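Long-range contacts in thiol peroxidase (Aquifex aeolicus, PDB 2YZH), which probably reduces hydrogen peroxide and organic hydroperoxides to water and alcohols with electrons from thioredoxin, protecting the cell against oxidative stress: residues D[53-58]-D[132-137]; D[67-72]-D[155-160]; D[81-86]-D[106-111]; D[147-152]-D[161-166]. All coordinates share one frame; numbering follows the deposited sequence.

Interaction 1 of 4, residues D[53-58]-D[132-137]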
loop_
_atom_site.group_PDB
_atom_site.type_symbol
_atom_site.label_atom_id
_atom_site.label_comp_id
_atom_site.label_asym_id
_atom_site.label_seq_id
_atom_site.Cartn_x
_atom_site.Cartn_y
_atom_site.Cartn_z
ATOM N N ILE D 53 -18.878 -10.952 -2.718
ATOM C CA ILE D 53 -19.477 -10.410 -1.511
ATOM C C ILE D 53 -18.385 -9.860 -0.603
ATOM O O ILE D 53 -17.526 -10.606 -0.145
ATOM C CB ILE D 53 -20.247 -11.529 -0.764
ATOM C CG1 ILE D 53 -21.303 -12.126 -1.701
ATOM C CG2 ILE D 53 -20.863 -10.984 0.522
ATOM C CD1 ILE D 53 -21.907 -13.438 -1.225
ATOM N N THR D 54 -18.402 -8.558 -0.347
ATOM C CA THR D 54 -17.381 -7.991 0.521
ATOM C C THR D 54 -17.917 -7.769 1.925
ATOM O O THR D 54 -19.077 -7.400 2.112
ATOM C CB THR D 54 -16.829 -6.657 -0.035
ATOM O OG1 THR D 54 -17.895 -5.707 -0.174
ATOM C CG2 THR D 54 -16.165 -6.890 -1.398
ATOM N N VAL D 55 -17.073 -8.037 2.912
ATOM C CA VAL D 55 -17.442 -7.850 4.305
ATOM C C VAL D 55 -16.255 -7.301 5.090
ATOM O O VAL D 55 -15.096 -7.490 4.715
ATOM C CB VAL D 55 -17.911 -9.183 4.979
ATOM C CG1 VAL D 55 -19.071 -9.789 4.197
ATOM C CG2 VAL D 55 -16.751 -10.175 5.074
ATOM N N PRO D 56 -16.536 -6.588 6.184
ATOM C CA PRO D 56 -15.494 -6.012 7.033
ATOM C C PRO D 56 -14.586 -7.091 7.627
ATOM O O PRO D 56 -13.366 -6.996 7.549
ATOM C CB PRO D 56 -16.298 -5.277 8.104
ATOM C CG PRO D 56 -17.497 -4.821 7.352
ATOM C CD PRO D 56 -17.860 -6.040 6.530
ATOM N N SER D 57 -15.182 -8.121 8.221
ATOM C CA SER D 57 -14.391 -9.192 8.819
ATOM C C SER D 57 -15.221 -10.399 9.223
ATOM O O SER D 57 -16.250 -10.265 9.891
ATOM C CB SER D 57 -13.654 -8.683 10.055
ATOM O OG SER D 57 -12.967 -9.743 10.705
ATOM N N LEU D 58 -14.761 -11.579 8.826
ATOM C CA LEU D 58 -15.455 -12.812 9.162
ATOM C C LEU D 58 -15.387 -13.090 10.661
ATOM O O LEU D 58 -16.018 -14.024 11.152
ATOM C CB LEU D 58 -14.854 -13.984 8.382
ATOM C CG LEU D 58 -15.022 -13.924 6.861
ATOM C CD1 LEU D 58 -14.260 -15.069 6.211
ATOM C CD2 LEU D 58 -16.501 -14.001 6.505
ATOM N N LEU D 132 -12.952 -3.345 4.299
ATOM C CA LEU D 132 -13.928 -3.320 3.213
ATOM C C LEU D 132 -15.354 -3.127 3.722
ATOM O O LEU D 132 -15.726 -3.668 4.768
ATOM C CB LEU D 132 -13.860 -4.620 2.395
ATOM C CG LEU D 132 -12.516 -4.978 1.750
ATOM C CD1 LEU D 132 -12.723 -6.147 0.793
ATOM C CD2 LEU D 132 -11.958 -3.772 0.991
ATOM N N ALA D 133 -16.143 -2.341 2.988
ATOM C CA ALA D 133 -17.539 -2.115 3.358
ATOM C C ALA D 133 -18.353 -3.331 2.914
ATOM O O ALA D 133 -17.879 -4.157 2.125
ATOM C CB ALA D 133 -18.071 -0.853 2.689
ATOM N N ARG D 134 -19.580 -3.436 3.416
ATOM C CA ARG D 134 -20.443 -4.564 3.089
ATOM C C ARG D 134 -21.161 -4.316 1.770
ATOM O O ARG D 134 -22.007 -3.420 1.661
ATOM C CB ARG D 134 -21.453 -4.778 4.221
ATOM C CG ARG D 134 -22.148 -6.136 4.220
ATOM C CD ARG D 134 -23.128 -6.233 5.394
ATOM N NE ARG D 134 -22.500 -5.885 6.670
ATOM C CZ ARG D 134 -21.576 -6.620 7.280
ATOM N NH1 ARG D 134 -21.163 -7.760 6.737
ATOM N NH2 ARG D 134 -21.051 -6.212 8.427
ATOM N N ALA D 135 -20.820 -5.109 0.760
ATOM C CA ALA D 135 -21.430 -4.949 -0.549
ATOM C C ALA D 135 -21.519 -6.268 -1.300
ATOM O O ALA D 135 -20.919 -7.269 -0.900
ATOM C CB ALA D 135 -20.630 -3.951 -1.371
ATOM N N VAL D 136 -22.276 -6.251 -2.388
ATOM C CA VAL D 136 -22.445 -7.420 -3.234
ATOM C C VAL D 136 -22.391 -6.999 -4.686
ATOM O O VAL D 136 -23.018 -6.019 -5.082
ATOM C CB VAL D 136 -23.791 -8.126 -2.988
ATOM C CG1 VAL D 136 -23.919 -9.328 -3.930
ATOM C CG2 VAL D 136 -23.880 -8.582 -1.548
ATOM N N PHE D 137 -21.623 -7.742 -5.475
ATOM C CA PHE D 137 -21.481 -7.473 -6.894
ATOM C C PHE D 137 -21.774 -8.764 -7.625
ATOM O O PHE D 137 -21.430 -9.837 -7.146
ATOM C CB PHE D 137 -20.042 -7.061 -7.230
ATOM C CG PHE D 137 -19.595 -5.812 -6.543
ATOM C CD1 PHE D 137 -19.913 -4.566 -7.065
ATOM C CD2 PHE D 137 -18.892 -5.883 -5.343
ATOM C CE1 PHE D 137 -19.543 -3.397 -6.398
ATOM C CE2 PHE D 137 -18.521 -4.724 -4.671
ATOM C CZ PHE D 137 -18.849 -3.480 -5.202
HETATM O O HOH W 1 -12.663 -6.375 5.057
#
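Thr54 grips the segment 132-137 with its hydroxyl as well as its backbone. Its OG1 lies between the backbone N and the carbonyl carbon (chi1 59°) and donates to the backbone O of Ala133 at 2.8 Å. The methyl CG2, anti to the carbonyl carbon, meets Leu132 CD1 at 4.1 Å. Backbone bonds run both ways between Thr54 and Ala135, an antiparallel hydrogen-bonded pair. Ile53 and Val136 form the next, non-hydrogen-bonded pair, with their CG2 methyls touching loosely on the other face of the sheet. The pairing joins strands 49-54 and 135-139 in the central sheet of the thioredoxin-like peroxiredoxin fold. Beyond these pairs the segments meet through side chains, a water and a CA-H...O contact from Pro56 CA to Leu132 O. The Arg134 side chain leaves with CG anti to the backbone N and bends at chi3 (-52°). Pro56 CD lies over one face of the guanidinium, 3.7 Å from Arg134 NH2. Val55 CG1 approaches Arg134 NH1 obliquely. This NH1 forms a salt bridge with Glu66, NH2 hydrogen-bonds the Ile154 carbonyl, and the side chain lies beside Cys63, the predicted peroxidatic cysteine. A water donates to Val55 O and Pro56 O and accepts from Leu132 N at 3.1 Å.

Interaction 2 of 4, residues D[67-72]-D[155-160]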
loop_
_atom_site.group_PDB
_atom_site.type_symbol
_atom_site.label_atom_id
_atom_site.label_comp_id
_atom_site.label_asym_id
_atom_site.label_seq_id
_atom_site.Cartn_x
_atom_site.Cartn_y
_atom_site.Cartn_z
ATOM N N THR D 67 -22.349 -14.583 5.808
ATOM C CA THR D 67 -21.656 -15.648 5.089
ATOM C C THR D 67 -22.363 -16.999 5.205
ATOM O O THR D 67 -22.450 -17.745 4.225
ATOM C CB THR D 67 -20.206 -15.790 5.583
ATOM O OG1 THR D 67 -19.547 -14.522 5.476
ATOM C CG2 THR D 67 -19.453 -16.817 4.737
ATOM N N LYS D 68 -22.866 -17.324 6.392
ATOM C CA LYS D 68 -23.575 -18.588 6.567
ATOM C C LYS D 68 -24.853 -18.588 5.741
ATOM O O LYS D 68 -25.207 -19.595 5.131
ATOM C CB LYS D 68 -23.932 -18.825 8.039
ATOM C CG LYS D 68 -22.752 -19.178 8.920
ATOM C CD LYS D 68 -21.949 -20.337 8.334
ATOM C CE LYS D 68 -22.722 -21.653 8.304
ATOM N NZ LYS D 68 -22.754 -22.329 9.637
ATOM N N LYS D 69 -25.537 -17.447 5.717
ATOM C CA LYS D 69 -26.786 -17.318 4.981
ATOM C C LYS D 69 -26.570 -17.460 3.474
ATOM O O LYS D 69 -27.358 -18.112 2.787
ATOM C CB LYS D 69 -27.449 -15.973 5.310
ATOM C CG LYS D 69 -28.942 -15.926 4.995
ATOM C CD LYS D 69 -29.636 -14.755 5.693
ATOM C CE LYS D 69 -29.500 -14.834 7.214
ATOM N NZ LYS D 69 -30.161 -13.691 7.919
ATOM N N PHE D 70 -25.505 -16.857 2.955
ATOM C CA PHE D 70 -25.223 -16.974 1.528
ATOM C C PHE D 70 -24.781 -18.394 1.192
ATOM O O PHE D 70 -25.086 -18.907 0.119
ATOM C CB PHE D 70 -24.149 -15.973 1.098
ATOM C CG PHE D 70 -24.707 -14.657 0.629
ATOM C CD1 PHE D 70 -25.571 -14.607 -0.461
ATOM C CD2 PHE D 70 -24.381 -13.472 1.279
ATOM C CE1 PHE D 70 -26.103 -13.396 -0.898
ATOM C CE2 PHE D 70 -24.906 -12.258 0.849
ATOM C CZ PHE D 70 -25.770 -12.220 -0.242
ATOM N N ASN D 71 -24.063 -19.029 2.113
ATOM C CA ASN D 71 -23.606 -20.398 1.899
ATOM C C ASN D 71 -24.824 -21.312 1.751
ATOM O O ASN D 71 -24.835 -22.232 0.929
ATOM C CB ASN D 71 -22.747 -20.862 3.079
ATOM C CG ASN D 71 -22.151 -22.244 2.860
ATOM O OD1 ASN D 71 -21.341 -22.446 1.952
ATOM N ND2 ASN D 71 -22.558 -23.205 3.688
ATOM N N GLU D 72 -25.855 -21.038 2.544
ATOM C CA GLU D 72 -27.091 -21.818 2.520
ATOM C C GLU D 72 -27.891 -21.667 1.230
ATOM O O GLU D 72 -28.207 -22.655 0.569
ATOM C CB GLU D 72 -27.991 -21.411 3.686
ATOM C CG GLU D 72 -27.533 -21.882 5.046
ATOM C CD GLU D 72 -28.341 -21.255 6.166
ATOM O OE1 GLU D 72 -29.588 -21.240 6.063
ATOM O OE2 GLU D 72 -27.732 -20.782 7.149
ATOM N N THR D 155 -23.295 -2.168 10.058
ATOM C CA THR D 155 -23.821 -3.157 11.004
ATOM C C THR D 155 -25.044 -3.919 10.502
ATOM O O THR D 155 -25.459 -4.892 11.127
ATOM C CB THR D 155 -24.213 -2.533 12.368
ATOM O OG1 THR D 155 -25.270 -1.587 12.178
ATOM C CG2 THR D 155 -23.017 -1.855 13.015
ATOM N N GLU D 156 -25.624 -3.485 9.388
ATOM C CA GLU D 156 -26.806 -4.154 8.854
ATOM C C GLU D 156 -26.461 -5.253 7.850
ATOM O O GLU D 156 -25.420 -5.211 7.191
ATOM C CB GLU D 156 -27.747 -3.121 8.208
ATOM C CG GLU D 156 -28.295 -2.116 9.216
ATOM C CD GLU D 156 -29.115 -0.993 8.601
ATOM O OE1 GLU D 156 -29.214 -0.905 7.359
ATOM O OE2 GLU D 156 -29.663 -0.182 9.378
ATOM N N GLU D 157 -27.344 -6.241 7.748
ATOM C CA GLU D 157 -27.153 -7.344 6.812
ATOM C C GLU D 157 -27.685 -6.898 5.457
ATOM O O GLU D 157 -28.503 -5.982 5.376
ATOM C CB GLU D 157 -27.907 -8.588 7.299
ATOM C CG GLU D 157 -27.338 -9.195 8.574
ATOM C CD GLU D 157 -28.182 -10.343 9.101
ATOM O OE1 GLU D 157 -28.447 -11.287 8.328
ATOM O OE2 GLU D 157 -28.579 -10.298 10.287
ATOM N N PRO D 158 -27.221 -7.525 4.367
ATOM C CA PRO D 158 -27.705 -7.129 3.043
ATOM C C PRO D 158 -29.054 -7.764 2.728
ATOM O O PRO D 158 -29.586 -8.532 3.531
ATOM C CB PRO D 158 -26.612 -7.643 2.117
ATOM C CG PRO D 158 -26.227 -8.924 2.772
ATOM C CD PRO D 158 -26.161 -8.547 4.252
ATOM N N ASN D 159 -29.601 -7.425 1.565
ATOM C CA ASN D 159 -30.859 -7.996 1.103
ATOM C C ASN D 159 -30.437 -9.255 0.346
ATOM O O ASN D 159 -29.927 -9.176 -0.770
ATOM C CB ASN D 159 -31.566 -7.036 0.148
ATOM C CG ASN D 159 -32.902 -7.569 -0.335
ATOM O OD1 ASN D 159 -33.025 -8.743 -0.694
ATOM N ND2 ASN D 159 -33.910 -6.704 -0.359
ATOM N N TYR D 160 -30.646 -10.412 0.964
ATOM C CA TYR D 160 -30.258 -11.687 0.370
ATOM C C TYR D 160 -31.073 -12.113 -0.850
ATOM O O TYR D 160 -30.513 -12.438 -1.896
ATOM C CB TYR D 160 -30.324 -12.775 1.440
ATOM C CG TYR D 160 -29.445 -12.503 2.641
ATOM C CD1 TYR D 160 -28.082 -12.815 2.622
ATOM C CD2 TYR D 160 -29.974 -11.934 3.799
ATOM C CE1 TYR D 160 -27.270 -12.570 3.732
ATOM C CE2 TYR D 160 -29.171 -11.683 4.912
ATOM C CZ TYR D 160 -27.822 -12.006 4.872
ATOM O OH TYR D 160 -27.038 -11.789 5.980
#
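The Tyr160 ring carries a lysine chain on one face and a proline on the other. Lys69 CD sits 3.3 Å from the ring centroid, 17° off the normal, a close CH-pi contact. Pro158 CG lies over the opposite face, toward the rim. At the edge, in the ring plane, are Phe70 CD2 and Glu157 OE1. The Phe70 ring receives Tyr160 CD1 over one face, 3.7 Å from Phe70 CE2. This is an edge-to-face (T-shaped) pair with centroids 5.1 Å apart and planes at 61°. The contact ties helix 61-73, which carries Cys63 near its start, to the loop that leads into helix 160-170 of the thioredoxin-like fold. Asn159 is the N-cap of that second helix. The Lys69 chain bends at chi3 (-60°), which places CE; NZ beyond it forms a salt bridge with Glu157 OE1 at 3.0 Å. This bond uses the syn lone pair. Tyr160 OH donates to the anti lone pair of the same oxygen at 2.8 Å. Two donors thus hold OE1, which would probably stabilise its negative charge. An alanine in place of Tyr160 would probably cost Glu157 OE1 its hydroxyl donor and open a gap between Lys69, Phe70 and Pro158.

Interaction 3 of 4, residues D[81-86]-D[106-111]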
loop_
_atom_site.group_PDB
_atom_site.type_symbol
_atom_site.label_atom_id
_atom_site.label_comp_id
_atom_site.label_asym_id
_atom_site.label_seq_id
_atom_site.Cartn_x
_atom_site.Cartn_y
_atom_site.Cartn_z
ATOM N N ASP D 81 -20.152 -18.738 -9.398
ATOM C CA ASP D 81 -18.948 -18.820 -8.582
ATOM C C ASP D 81 -19.062 -17.702 -7.550
ATOM O O ASP D 81 -18.950 -16.526 -7.891
ATOM C CB ASP D 81 -17.706 -18.630 -9.459
ATOM C CG ASP D 81 -16.420 -18.708 -8.670
ATOM O OD1 ASP D 81 -16.221 -19.708 -7.946
ATOM O OD2 ASP D 81 -15.602 -17.771 -8.774
ATOM N N VAL D 82 -19.301 -18.077 -6.296
ATOM C CA VAL D 82 -19.472 -17.110 -5.212
ATOM C C VAL D 82 -18.262 -17.011 -4.289
ATOM O O VAL D 82 -17.789 -18.013 -3.752
ATOM C CB VAL D 82 -20.722 -17.466 -4.363
ATOM C CG1 VAL D 82 -20.985 -16.389 -3.333
ATOM C CG2 VAL D 82 -21.926 -17.637 -5.270
ATOM N N THR D 83 -17.775 -15.789 -4.090
ATOM C CA THR D 83 -16.619 -15.562 -3.238
ATOM C C THR D 83 -16.885 -14.457 -2.221
ATOM O O THR D 83 -17.350 -13.376 -2.587
ATOM C CB THR D 83 -15.385 -15.146 -4.071
ATOM O OG1 THR D 83 -15.154 -16.103 -5.115
ATOM C CG2 THR D 83 -14.147 -15.071 -3.183
ATOM N N VAL D 84 -16.605 -14.734 -0.951
ATOM C CA VAL D 84 -16.758 -13.740 0.117
ATOM C C VAL D 84 -15.358 -13.171 0.341
ATOM O O VAL D 84 -14.430 -13.919 0.639
ATOM C CB VAL D 84 -17.258 -14.378 1.434
ATOM C CG1 VAL D 84 -17.306 -13.325 2.537
ATOM C CG2 VAL D 84 -18.647 -14.974 1.230
ATOM N N VAL D 85 -15.204 -11.857 0.201
ATOM C CA VAL D 85 -13.890 -11.228 0.344
ATOM C C VAL D 85 -13.779 -10.228 1.489
ATOM O O VAL D 85 -14.673 -9.411 1.694
ATOM C CB VAL D 85 -13.499 -10.499 -0.962
ATOM C CG1 VAL D 85 -12.102 -9.886 -0.832
ATOM C CG2 VAL D 85 -13.547 -11.473 -2.127
ATOM N N SER D 86 -12.670 -10.288 2.218
ATOM C CA SER D 86 -12.433 -9.367 3.329
ATOM C C SER D 86 -10.937 -9.153 3.499
ATOM O O SER D 86 -10.123 -9.779 2.809
ATOM C CB SER D 86 -12.996 -9.934 4.631
ATOM O OG SER D 86 -12.129 -10.929 5.144
ATOM N N THR D 106 -16.716 -19.715 -1.563
ATOM C CA THR D 106 -15.292 -19.579 -1.300
ATOM C C THR D 106 -15.030 -18.295 -0.513
ATOM O O THR D 106 -15.652 -17.265 -0.771
ATOM C CB THR D 106 -14.492 -19.506 -2.627
ATOM O OG1 THR D 106 -14.702 -20.706 -3.382
ATOM C CG2 THR D 106 -13.004 -19.331 -2.353
ATOM N N VAL D 107 -14.144 -18.366 0.471
ATOM C CA VAL D 107 -13.783 -17.178 1.226
ATOM C C VAL D 107 -12.372 -16.859 0.749
ATOM O O VAL D 107 -11.591 -17.767 0.467
ATOM C CB VAL D 107 -13.771 -17.420 2.757
ATOM C CG1 VAL D 107 -15.164 -17.790 3.236
ATOM C CG2 VAL D 107 -12.773 -18.514 3.113
ATOM N N ALA D 108 -12.049 -15.580 0.625
ATOM C CA ALA D 108 -10.718 -15.201 0.177
ATOM C C ALA D 108 -10.326 -13.876 0.807
ATOM O O ALA D 108 -11.188 -13.065 1.156
ATOM C CB ALA D 108 -10.682 -15.110 -1.338
ATOM N N SER D 109 -9.022 -13.670 0.948
ATOM C CA SER D 109 -8.478 -12.468 1.562
ATOM C C SER D 109 -7.875 -11.495 0.564
ATOM O O SER D 109 -7.197 -11.898 -0.382
ATOM C CB SER D 109 -7.408 -12.853 2.583
ATOM O OG SER D 109 -6.794 -11.699 3.123
ATOM N N ASP D 110 -8.098 -10.207 0.806
ATOM C CA ASP D 110 -7.575 -9.164 -0.072
ATOM C C ASP D 110 -6.425 -8.416 0.611
ATOM O O ASP D 110 -6.045 -7.322 0.199
ATOM C CB ASP D 110 -8.708 -8.195 -0.433
ATOM C CG ASP D 110 -8.324 -7.231 -1.535
ATOM O OD1 ASP D 110 -7.544 -7.631 -2.425
ATOM O OD2 ASP D 110 -8.821 -6.083 -1.522
ATOM N N PHE D 111 -5.855 -9.024 1.645
ATOM C CA PHE D 111 -4.775 -8.390 2.392
ATOM C C PHE D 111 -3.522 -8.086 1.583
ATOM O O PHE D 111 -2.845 -7.095 1.834
ATOM C CB PHE D 111 -4.374 -9.264 3.597
ATOM C CG PHE D 111 -3.247 -10.236 3.304
ATOM C CD1 PHE D 111 -1.922 -9.883 3.557
ATOM C CD2 PHE D 111 -3.514 -11.486 2.749
ATOM C CE1 PHE D 111 -0.873 -10.760 3.262
ATOM C CE2 PHE D 111 -2.472 -12.375 2.449
ATOM C CZ PHE D 111 -1.150 -12.012 2.706
#
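Thr106 opens the pairing with strand 80-86 by donating its backbone N to the O of Val82 at 3.0 Å. Its own carbonyl accepts from Val84 N at 2.7 Å, nearly along the C=O axis. The methyl CG2 of Thr83, anti to the backbone N, lies 3.6 Å from this Thr106 oxygen. Val107 points to the face that carries Val84, opposite to that of Thr83, and its CG1 is 4.4 Å from Val84 CB. Helix 90-100 covers that face: Gln93 and Cys97 touch Val107. Cys97 is the predicted redox partner of Cys63, and the two are not joined by a disulfide here. Ala108 donates its backbone N to Val84 O, and its CB meets Thr83 CG2 at 3.9 Å. Its carbonyl accepts a weak bond from Ser86 N. The strands run parallel in register, as the two ends of a beta-alpha-beta crossover through helix 90-100. Ser109 turns OG anti to the backbone N (chi1 176°). There OG accepts from Phe111 N at 3.2 Å, which makes an ST turn, and OG donates to the Asp88 carbonyl. An alanine at Ser109 would probably leave Phe111 N without this acceptor and the Asp88 carbonyl without this donor, and the turn freer to shift. Asp110 donates its backbone N to Ser86 O at 2.9 Å, the last rung of the ladder. Its CB packs against Val85 CG1 at 3.8 Å. The Asp110 carboxylate is bound beyond the strands by the backbone N atoms of Asp115 and Met116.

Interaction 4 of 4, residues D[147-152]-D[161-166]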
loop_
_atom_site.group_PDB
_atom_site.type_symbol
_atom_site.label_atom_id
_atom_site.label_comp_id
_atom_site.label_asym_id
_atom_site.label_seq_id
_atom_site.Cartn_x
_atom_site.Cartn_y
_atom_site.Cartn_z
ATOM N N TYR D 147 -24.895 -6.164 -11.508
ATOM C CA TYR D 147 -25.680 -5.830 -10.328
ATOM C C TYR D 147 -24.783 -5.335 -9.201
ATOM O O TYR D 147 -23.641 -5.777 -9.068
ATOM C CB TYR D 147 -26.435 -7.079 -9.860
ATOM C CG TYR D 147 -27.092 -6.964 -8.503
ATOM C CD1 TYR D 147 -28.406 -6.512 -8.377
ATOM C CD2 TYR D 147 -26.406 -7.327 -7.345
ATOM C CE1 TYR D 147 -29.021 -6.429 -7.127
ATOM C CE2 TYR D 147 -27.007 -7.244 -6.096
ATOM C CZ TYR D 147 -28.317 -6.796 -5.994
ATOM O OH TYR D 147 -28.913 -6.728 -4.757
ATOM N N VAL D 148 -25.305 -4.420 -8.388
ATOM C CA VAL D 148 -24.556 -3.897 -7.251
ATOM C C VAL D 148 -25.478 -3.606 -6.075
ATOM O O VAL D 148 -26.615 -3.161 -6.253
ATOM C CB VAL D 148 -23.811 -2.573 -7.584
ATOM C CG1 VAL D 148 -22.839 -2.781 -8.732
ATOM C CG2 VAL D 148 -24.813 -1.483 -7.921
ATOM N N GLN D 149 -24.989 -3.885 -4.873
ATOM C CA GLN D 149 -25.731 -3.589 -3.663
ATOM C C GLN D 149 -24.749 -3.162 -2.585
ATOM O O GLN D 149 -23.875 -3.929 -2.186
ATOM C CB GLN D 149 -26.542 -4.788 -3.156
ATOM C CG GLN D 149 -27.215 -4.469 -1.814
ATOM C CD GLN D 149 -27.935 -5.646 -1.175
ATOM O OE1 GLN D 149 -28.197 -5.634 0.028
ATOM N NE2 GLN D 149 -28.264 -6.660 -1.970
ATOM N N LEU D 150 -24.878 -1.920 -2.142
ATOM C CA LEU D 150 -24.026 -1.406 -1.087
ATOM C C LEU D 150 -24.928 -1.237 0.122
ATOM O O LEU D 150 -25.826 -0.396 0.106
ATOM C CB LEU D 150 -23.431 -0.049 -1.469
ATOM C CG LEU D 150 -22.610 0.613 -0.358
ATOM C CD1 LEU D 150 -21.369 -0.233 -0.072
ATOM C CD2 LEU D 150 -22.202 2.016 -0.772
ATOM N N VAL D 151 -24.704 -2.041 1.157
ATOM C CA VAL D 151 -25.509 -1.948 2.375
ATOM C C VAL D 151 -25.244 -0.559 2.957
ATOM O O VAL D 151 -24.099 -0.192 3.210
ATOM C CB VAL D 151 -25.116 -3.057 3.377
ATOM C CG1 VAL D 151 -26.072 -3.054 4.574
ATOM C CG2 VAL D 151 -25.155 -4.415 2.678
ATOM N N PRO D 152 -26.306 0.235 3.178
ATOM C CA PRO D 152 -26.181 1.595 3.717
ATOM C C PRO D 152 -25.570 1.769 5.103
ATOM O O PRO D 152 -25.098 2.854 5.441
ATOM C CB PRO D 152 -27.613 2.127 3.638
ATOM C CG PRO D 152 -28.431 0.886 3.871
ATOM C CD PRO D 152 -27.723 -0.140 3.015
ATOM N N ASP D 161 -32.396 -12.112 -0.718
ATOM C CA ASP D 161 -33.276 -12.523 -1.808
ATOM C C ASP D 161 -33.001 -11.802 -3.120
ATOM O O ASP D 161 -32.983 -12.423 -4.182
ATOM C CB ASP D 161 -34.740 -12.308 -1.413
ATOM C CG ASP D 161 -35.131 -13.103 -0.186
ATOM O OD1 ASP D 161 -34.895 -14.332 -0.175
ATOM O OD2 ASP D 161 -35.676 -12.499 0.766
ATOM N N GLU D 162 -32.796 -10.492 -3.044
ATOM C CA GLU D 162 -32.537 -9.686 -4.231
ATOM C C GLU D 162 -31.353 -10.236 -5.022
ATOM O O GLU D 162 -31.387 -10.300 -6.250
ATOM C CB GLU D 162 -32.272 -8.232 -3.828
ATOM C CG GLU D 162 -32.113 -7.277 -4.998
ATOM C CD GLU D 162 -31.993 -5.830 -4.557
ATOM O OE1 GLU D 162 -32.949 -5.312 -3.937
ATOM O OE2 GLU D 162 -30.943 -5.210 -4.827
ATOM N N VAL D 163 -30.308 -10.633 -4.310
ATOM C CA VAL D 163 -29.121 -11.184 -4.948
ATOM C C VAL D 163 -29.469 -12.505 -5.636
ATOM O O VAL D 163 -29.236 -12.675 -6.835
ATOM C CB VAL D 163 -28.004 -11.427 -3.909
ATOM C CG1 VAL D 163 -26.799 -12.041 -4.579
ATOM C CG2 VAL D 163 -27.624 -10.113 -3.230
ATOM N N VAL D 164 -30.036 -13.432 -4.869
ATOM C CA VAL D 164 -30.415 -14.744 -5.386
ATOM C C VAL D 164 -31.245 -14.656 -6.665
ATOM O O VAL D 164 -30.959 -15.342 -7.643
ATOM C CB VAL D 164 -31.218 -15.542 -4.337
ATOM C CG1 VAL D 164 -31.642 -16.887 -4.915
ATOM C CG2 VAL D 164 -30.377 -15.744 -3.089
ATOM N N ASN D 165 -32.270 -13.811 -6.658
ATOM C CA ASN D 165 -33.126 -13.663 -7.830
ATOM C C ASN D 165 -32.356 -13.170 -9.049
ATOM O O ASN D 165 -32.582 -13.638 -10.163
ATOM C CB ASN D 165 -34.281 -12.707 -7.532
ATOM C CG ASN D 165 -35.122 -13.162 -6.354
ATOM O OD1 ASN D 165 -35.425 -14.348 -6.216
ATOM N ND2 ASN D 165 -35.511 -12.218 -5.503
ATOM N N LYS D 166 -31.442 -12.228 -8.838
ATOM C CA LYS D 166 -30.653 -11.695 -9.938
ATOM C C LYS D 166 -29.764 -12.786 -10.533
ATOM O O LYS D 166 -29.678 -12.932 -11.754
ATOM C CB LYS D 166 -29.792 -10.523 -9.456
ATOM C CG LYS D 166 -29.040 -9.824 -10.574
ATOM C CD LYS D 166 -29.997 -9.211 -11.582
ATOM C CE LYS D 166 -29.244 -8.563 -12.725
ATOM N NZ LYS D 166 -30.163 -7.900 -13.701
#
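Tyr147 and Glu162 both set CG anti to the backbone N, with chi1 169° and -175°. The tyrosine reaches from strand 145-150 toward helix 160-170, and the glutamate chain extends from the helix to meet it. The strand is at one border of the central sheet of the thioredoxin-like fold within this chain, and the helix packs against it; residues 147-150 of the strand and 161-166 of the helix run nearly antiparallel, at 172°. Tyr147 OH donates to Glu162 OE2 at 2.5 Å. The oxygen is met on its anti side, tilted out of the carboxylate plane. Ring and carboxylate planes are almost perpendicular, and OE2 lies at the ring edge. The same hydroxyl accepts from Gln149 NE2 at 2.9 Å, so one donor and one acceptor are likely to fix its orientation. Gln149 also accepts from Asn159 N through OE1, and Asn159 OD1 in turn accepts from Glu162 N. Val163 CG2 packs beside these polar ends, 4.1 Å from Tyr147 CE2 and 3.7 Å from Gln149 NE2. Val163 also touches Val136 and Phe70. Lys166 bends at chi2, and its amino group pairs with Glu169. Lys166 CG lies 3.9 Å from Tyr147 CB.

Overall arrangement
Interactions 1, 3 and 4 all involve strands of one sheet. Val136 N bonds Gln149 O at 2.8 Å, joining interactions 1 and 4, and Val85 N bonds Ile53 O at 2.7 Å, joining interactions 1 and 3. Interactions 3 and 4 do not touch; their centres are about 17 Å apart. Interaction 2 lies to one side of the sheet: Phe70 CD2 is 3.5 Å from Ile53 CD1 of interaction 1, and Pro158 CB is 3.6 Å from Val151 CG2 of interaction 4. Interaction 1 is next to the predicted active site, with the Arg134 side chain about 3 Å from that of Cys63. The side chains of Val84 in interaction 3 and Glu157 in interaction 2 are about 7 Å and 9 Å from the Cys63 side chain.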